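Local coordinates for protein nodulation fucosyltransferase NodZ (Bradyrhizobium sp., PDB 2HHC) that belongs to the NodZ family of nodulation fucosyltransferases, glycosyltransferase-type proteins of the GT-B clan with two Rossmann-like sheets, at residues R11-G14 against F15-L19; E141-I144 against F145-K149. One frame throughout, in Å; residues are numbered along the deposited sequence. Where two conformers were deposited one is given.

Contact 1. Residues R11-G14 against F15-L19; sequences RRTG and FGDCL
Two torsions bring Arg11 and Asp17 together: Asp17 holds CG opposite its backbone N (chi1 -178°), swinging the carboxylate from the first helical turn toward the preceding loop, and Arg11 bends at chi2, turning its NE side to meet it. The grip is side-on, with one nitrogen for each oxygen. NE of Arg11 reaches OD1 of Asp17 at 2.9 Å in a nearly straight bond (N-H...O 171°) that lies close to the guanidinium plane but meets the oxygen from above the carboxylate plane. NH2 of Arg11 binds OD2 of Asp17 on its syn lone pair, also at 2.9 Å, though less straight. The guanidinium and carboxylate planes are turned 52° apart, in keeping with the out-of-plane approach to OD1. OD2 of Asp17 has a further, weak donor in OG1 of Thr13 (3.0 Å), and OD1 is also hydrogen-bonded to OG of Ser21, one turn further along the helix, so both oxygens are shared.

Nearer the backbone, the aliphatic part of Arg11 lies against Cys18: CB of Arg11 is 3.8 Å from SG of Cys18. The same sulfur touches the backbone of the turn, 3.4 Å from O of Thr13. Gly14 occupies the N-cap position, and its O accepts a hydrogen bond from the backbone N of Cys18 at 3.0 Å, closing the first helical turn. The Phe15 ring stacks on Tyr45. The loop joins parallel strand 6-10, between strands 35-39 and 125-128, to helix 15-32, as a strand-to-helix connection of a Rossmann-like domain with a glycine at the helix N-cap.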
ATOM      1  N   ARG A  11       3.530  10.451   2.193  1.00 32.62           N
ATOM      2  CA  ARG A  11       2.228   9.852   1.923  1.00 31.69           C
ATOM      3  C   ARG A  11       1.625   9.503   3.268  1.00 32.05           C
ATOM      4  O   ARG A  11       2.345   9.138   4.188  1.00 32.50           O
ATOM      5  CB  ARG A  11       2.325   8.641   1.003  1.00 32.13           C
ATOM      6  CG  ARG A  11       1.101   8.369   0.192  1.00 33.08           C
ATOM      7  CD  ARG A  11       1.015   9.256  -1.058  1.00 32.17           C
ATOM      8  NE  ARG A  11      -0.259   9.068  -1.727  1.00 32.47           N
ATOM      9  CZ  ARG A  11      -1.169   9.999  -1.948  1.00 33.98           C
ATOM     10  NH1 ARG A  11      -0.912  11.280  -1.775  1.00 34.14           N
ATOM     11  NH2 ARG A  11      -2.312   9.666  -2.472  1.00 35.01           N
ATOM     12  N   ARG A  12       0.325   9.678   3.368  1.00 31.69           N
ATOM     13  CA  ARG A  12      -0.418   9.655   4.624  1.00 31.69           C
ATOM     14  C   ARG A  12      -1.713   8.864   4.554  1.00 31.20           C
ATOM     15  O   ARG A  12      -2.592   8.980   5.418  1.00 32.45           O
ATOM     16  CB  ARG A  12      -0.732  11.103   5.074  1.00 31.35           C
ATOM     17  CG  ARG A  12       0.498  11.917   5.318  1.00 31.78           C
ATOM     18  CD  ARG A  12       0.277  13.374   5.529  1.00 31.27           C
ATOM     19  NE  ARG A  12      -0.288  13.998   4.341  1.00 31.30           N
ATOM     20  CZ  ARG A  12       0.399  14.278   3.222  1.00 31.02           C
ATOM     21  NH1 ARG A  12       1.675  14.084   3.087  1.00 31.50           N
ATOM     22  NH2 ARG A  12      -0.282  14.845   2.245  1.00 34.27           N
ATOM     23  N   THR A  13      -1.863   8.096   3.480  1.00 33.14           N
ATOM     24  CA  THR A  13      -3.091   7.395   3.213  1.00 32.76           C
ATOM     25  C   THR A  13      -2.943   5.912   3.552  1.00 32.87           C
ATOM     26  O   THR A  13      -2.141   5.539   4.421  1.00 33.77           O
ATOM     27  CB  THR A  13      -3.446   7.600   1.747  1.00 33.82           C
ATOM     28  OG1 THR A  13      -2.338   7.203   0.924  1.00 34.44           O
ATOM     29  CG2 THR A  13      -3.796   9.035   1.437  1.00 36.75           C
ATOM     30  N   GLY A  14      -3.664   5.027   2.898  1.00 31.32           N
ATOM     31  CA  GLY A  14      -3.507   3.628   3.240  1.00 32.74           C
ATOM     32  C   GLY A  14      -2.167   3.099   2.857  1.00 32.06           C
ATOM     33  O   GLY A  14      -1.460   3.656   1.998  1.00 32.71           O
ATOM     34  N   PHE A  15      -1.727   2.020   3.493  1.00 31.68           N
ATOM     35  CA  PHE A  15      -0.380   1.549   3.295  1.00 31.14           C
ATOM     36  C   PHE A  15      -0.095   1.085   1.845  1.00 30.64           C
ATOM     37  O   PHE A  15       1.048   1.187   1.405  1.00 31.15           O
ATOM     38  CB  PHE A  15      -0.039   0.427   4.253  1.00 32.24           C
ATOM     39  CG  PHE A  15       0.130   0.876   5.691  1.00 30.89           C
ATOM     40  CD1 PHE A  15       1.118   1.748   6.093  1.00 33.31           C
ATOM     41  CD2 PHE A  15      -0.755   0.430   6.624  1.00 30.58           C
ATOM     42  CE1 PHE A  15       1.198   2.129   7.418  1.00 34.07           C
ATOM     43  CE2 PHE A  15      -0.650   0.815   7.941  1.00 30.52           C
ATOM     44  CZ  PHE A  15       0.325   1.631   8.322  1.00 31.55           C
ATOM     45  N   GLY A  16      -1.095   0.583   1.140  1.00 30.81           N
ATOM     46  CA  GLY A  16      -0.831   0.182  -0.262  1.00 31.48           C
ATOM     47  C   GLY A  16      -0.342   1.339  -1.090  1.00 30.78           C
ATOM     48  O   GLY A  16       0.633   1.229  -1.828  1.00 31.84           O
ATOM     49  N   ASP A  17      -1.031   2.445  -0.967  1.00 30.44           N
ATOM     50  CA  ASP A  17      -0.656   3.689  -1.672  1.00 30.45           C
ATOM     51  C   ASP A  17       0.685   4.174  -1.176  1.00 30.07           C
ATOM     52  O   ASP A  17       1.577   4.526  -1.933  1.00 30.40           O
ATOM     53  CB  ASP A  17      -1.815   4.670  -1.467  1.00 29.84           C
ATOM     54  CG  ASP A  17      -1.656   6.009  -2.165  1.00 32.64           C
ATOM     55  OD1 ASP A  17      -0.592   6.343  -2.759  1.00 32.62           O
ATOM     56  OD2 ASP A  17      -2.630   6.779  -2.016  1.00 35.49           O
ATOM     57  N   CYS A  18       0.845   4.246   0.130  1.00 30.80           N
ATOM     58  CA  CYS A  18       2.123   4.709   0.685  1.00 30.80           C
ATOM     59  C   CYS A  18       3.298   3.904   0.140  1.00 30.33           C
ATOM     60  O   CYS A  18       4.322   4.462  -0.233  1.00 30.92           O
ATOM     61  CB  CYS A  18       2.122   4.630   2.210  1.00 31.35           C
ATOM     62  SG  CYS A  18       0.994   5.743   3.080  1.00 33.64           S
ATOM     63  N   LEU A  19       3.193   2.567   0.166  1.00 31.01           N
ATOM     64  CA  LEU A  19       4.286   1.708  -0.227  1.00 31.11           C
ATOM     65  C   LEU A  19       4.538   1.681  -1.746  1.00 29.90           C
ATOM     66  O   LEU A  19       5.674   1.565  -2.180  1.00 30.61           O
ATOM     67  CB  LEU A  19       4.052   0.276   0.283  1.00 32.28           C
ATOM     68  CG  LEU A  19       4.158   0.203   1.820  1.00 31.80           C
ATOM     69  CD1 LEU A  19       3.664  -1.147   2.341  1.00 35.33           C
ATOM     70  CD2 LEU A  19       5.555   0.533   2.284  1.00 34.72           C
TER

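Contact 2. Residues E141-I144 against F145-K149; sequences ERLI and FRNIK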
ATOM      1  N   GLU A 141       8.496  -1.982  -6.943  1.00 28.79           N
ATOM      2  CA  GLU A 141       7.492  -2.285  -5.931  1.00 29.56           C
ATOM      3  C   GLU A 141       7.933  -3.515  -5.140  1.00 30.01           C
ATOM      4  O   GLU A 141       7.843  -3.567  -3.900  1.00 28.89           O
ATOM      5  CB  GLU A 141       6.122  -2.554  -6.574  1.00 28.75           C
ATOM      6  CG  GLU A 141       5.469  -1.346  -7.203  1.00 30.70           C
ATOM      7  CD  GLU A 141       4.217  -1.805  -7.907  1.00 30.38           C
ATOM      8  OE1 GLU A 141       3.218  -2.109  -7.160  1.00 30.81           O
ATOM      9  OE2 GLU A 141       4.189  -2.007  -9.140  1.00 28.92           O
ATOM     10  N   ARG A 142       8.366  -4.561  -5.828  1.00 29.42           N
ATOM     11  CA  ARG A 142       8.762  -5.806  -5.151  1.00 30.48           C
ATOM     12  C   ARG A 142       9.979  -5.542  -4.284  1.00 30.48           C
ATOM     13  O   ARG A 142      10.142  -6.133  -3.171  1.00 31.05           O
ATOM     14  CB  ARG A 142       9.078  -6.898  -6.201  1.00 30.42           C
ATOM     15  CG  ARG A 142       7.869  -7.322  -6.950  1.00 31.12           C
ATOM     16  CD  ARG A 142       8.282  -8.322  -8.081  1.00 32.82           C
ATOM     17  NE  ARG A 142       7.153  -8.745  -8.889  1.00 34.50           N
ATOM     18  CZ  ARG A 142       6.299  -9.637  -8.501  1.00 33.75           C
ATOM     19  NH1 ARG A 142       6.482 -10.260  -7.345  1.00 41.02           N
ATOM     20  NH2 ARG A 142       5.298  -9.956  -9.297  1.00 39.27           N
ATOM     21  N   LEU A 143      10.893  -4.731  -4.768  1.00 29.81           N
ATOM     22  CA  LEU A 143      12.088  -4.391  -3.987  1.00 31.00           C
ATOM     23  C   LEU A 143      11.733  -3.741  -2.666  1.00 31.32           C
ATOM     24  O   LEU A 143      12.280  -4.046  -1.631  1.00 32.36           O
ATOM     25  CB  LEU A 143      13.064  -3.622  -4.852  0.50 32.40           C
ATOM     26  CG  LEU A 143      14.413  -3.646  -4.187  0.50 31.74           C
ATOM     27  CD1 LEU A 143      15.450  -3.706  -5.252  0.50 33.96           C
ATOM     28  CD2 LEU A 143      14.444  -2.393  -3.318  0.50 33.59           C
ATOM     29  N   ILE A 144      10.762  -2.857  -2.652  1.00 28.94           N
ATOM     30  CA  ILE A 144      10.358  -2.221  -1.396  1.00 30.11           C
ATOM     31  C   ILE A 144       9.806  -3.271  -0.453  1.00 31.72           C
ATOM     32  O   ILE A 144      10.187  -3.311   0.719  1.00 31.07           O
ATOM     33  CB  ILE A 144       9.287  -1.134  -1.650  1.00 30.24           C
ATOM     34  CG1 ILE A 144       9.938   0.083  -2.336  1.00 32.74           C
ATOM     35  CG2 ILE A 144       8.570  -0.727  -0.426  1.00 31.35           C
ATOM     36  CD1 ILE A 144      11.035   0.763  -1.620  1.00 36.14           C
ATOM     37  N   PHE A 145       8.891  -4.118  -0.911  1.00 30.22           N
ATOM     38  CA  PHE A 145       8.332  -5.158   0.003  1.00 30.51           C
ATOM     39  C   PHE A 145       9.356  -6.093   0.575  1.00 30.86           C
ATOM     40  O   PHE A 145       9.215  -6.617   1.674  1.00 32.38           O
ATOM     41  CB  PHE A 145       7.160  -5.877  -0.654  1.00 30.91           C
ATOM     42  CG  PHE A 145       5.880  -5.094  -0.627  1.00 31.14           C
ATOM     43  CD1 PHE A 145       5.127  -4.988   0.537  1.00 31.76           C
ATOM     44  CD2 PHE A 145       5.425  -4.507  -1.734  1.00 32.95           C
ATOM     45  CE1 PHE A 145       3.966  -4.302   0.569  1.00 32.57           C
ATOM     46  CE2 PHE A 145       4.240  -3.775  -1.685  1.00 33.21           C
ATOM     47  CZ  PHE A 145       3.559  -3.689  -0.513  1.00 30.84           C
ATOM     48  N   ARG A 146      10.392  -6.385  -0.200  1.00 29.03           N
ATOM     49  CA  ARG A 146      11.439  -7.297   0.246  1.00 30.17           C
ATOM     50  C   ARG A 146      12.447  -6.651   1.182  1.00 29.97           C
ATOM     51  O   ARG A 146      13.148  -7.401   1.844  1.00 32.62           O
ATOM     52  CB  ARG A 146      12.169  -7.927  -0.962  1.00 29.67           C
ATOM     53  CG  ARG A 146      11.340  -8.892  -1.766  1.00 30.53           C
ATOM     54  CD  ARG A 146      12.129  -9.484  -2.959  1.00 33.21           C
ATOM     55  NE  ARG A 146      13.248 -10.197  -2.469  1.00 33.76           N
ATOM     56  CZ  ARG A 146      13.189 -11.436  -2.043  1.00 38.90           C
ATOM     57  NH1 ARG A 146      12.036 -12.103  -2.155  1.00 41.26           N
ATOM     58  NH2 ARG A 146      14.264 -12.011  -1.574  1.00 39.32           N
ATOM     59  N   ASN A 147      12.549  -5.313   1.216  1.00 29.09           N
ATOM     60  CA  ASN A 147      13.643  -4.635   1.856  1.00 29.45           C
ATOM     61  C   ASN A 147      13.291  -3.669   2.939  1.00 31.48           C
ATOM     62  O   ASN A 147      14.111  -2.879   3.356  1.00 32.40           O
ATOM     63  CB  ASN A 147      14.537  -4.017   0.761  1.00 29.95           C
ATOM     64  CG  ASN A 147      15.273  -5.076  -0.038  1.00 28.94           C
ATOM     65  OD1 ASN A 147      16.290  -5.637   0.446  1.00 31.38           O
ATOM     66  ND2 ASN A 147      14.763  -5.443  -1.201  1.00 30.23           N
ATOM     67  N   ILE A 148      12.056  -3.759   3.389  1.00 31.20           N
ATOM     68  CA  ILE A 148      11.608  -3.186   4.655  1.00 31.54           C
ATOM     69  C   ILE A 148      10.935  -4.340   5.414  1.00 30.49           C
ATOM     70  O   ILE A 148      10.482  -5.354   4.821  1.00 33.16           O
ATOM     71  CB  ILE A 148      10.654  -1.992   4.471  1.00 31.70           C
ATOM     72  CG1 ILE A 148       9.307  -2.412   3.879  1.00 31.77           C
ATOM     73  CG2 ILE A 148      11.317  -0.926   3.573  1.00 33.17           C
ATOM     74  CD1 ILE A 148       8.260  -1.352   3.716  1.00 33.66           C
ATOM     75  N   LYS A 149      10.928  -4.236   6.737  1.00 30.66           N
ATOM     76  CA  LYS A 149      10.501  -5.353   7.563  1.00 31.03           C
ATOM     77  C   LYS A 149       9.491  -4.826   8.587  1.00 30.44           C
ATOM     78  O   LYS A 149       9.743  -3.842   9.291  1.00 29.16           O
ATOM     79  CB  LYS A 149      11.709  -6.005   8.276  1.00 32.06           C
ATOM     80  CG  LYS A 149      11.406  -7.235   9.031  1.00 34.06           C
ATOM     81  CD  LYS A 149      12.668  -8.003   9.385  1.00 35.81           C
TER
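Phe145 and Glu141, with Arg146 and Arg142, continue the i to i-4 ladder along helix 138-147, an alpha-helix that follows strand 125-128 in the N-terminal Rossmann-like half of the fold. Among the backbone bonds, Phe145 N to Glu141 O (3.2 Å) is close to straight at 170°, whereas Arg146 N to Arg142 O (3.0 Å) is more bent. CD2 of Phe145 also passes 3.4 Å from Glu141 O. The pattern then changes: Asn147 N binds Ile144 O, three residues back, at 3.1 Å, and Ile148 N adds a weak bond to the same oxygen.

A side-chain-to-backbone bond supplements them. With CG beside its backbone N (chi1 -69°), Asn147 folds its amide back along the helix, and ND2 of Asn147 donates to Leu143 O at 2.9 Å. The oxygen lies in the amide plane, and the donor lies in the carbonyl plane, on a lone pair.

Salt bridges tie the charged ends to residues outside the segments: Glu141 to Arg291, Arg142 to Glu138. Among the apolar contacts, the ring of Phe145 stacks on Tyr292. One turn apart, Ile144 CG2 meets Ile148 CD1 at 4.2 Å.

Overall arrangement
Contacts 1 and 2 lie in series along the chain, and their centres are about 14 Å apart, with helix 138-147 packed against helix 15-32. Leu19 makes the junction from the end of contact 1: its CD2 lies 3.6 Å from CD1 of Ile148, its CD1 is equally close to CE1 of Phe145, and its backbone O is 4.1 Å from CG2 of Ile144. Contact 1 is the more central, its centre about 5 Å from the chain centre against about 11 Å for contact 2. Phe15 also touches Leu268 and Met271 of helix 258-274, which precedes strand 279-283 of the second sheet, consistent with contact 1 lying near the meeting of the two Rossmann-like halves of this GT-B-type fold.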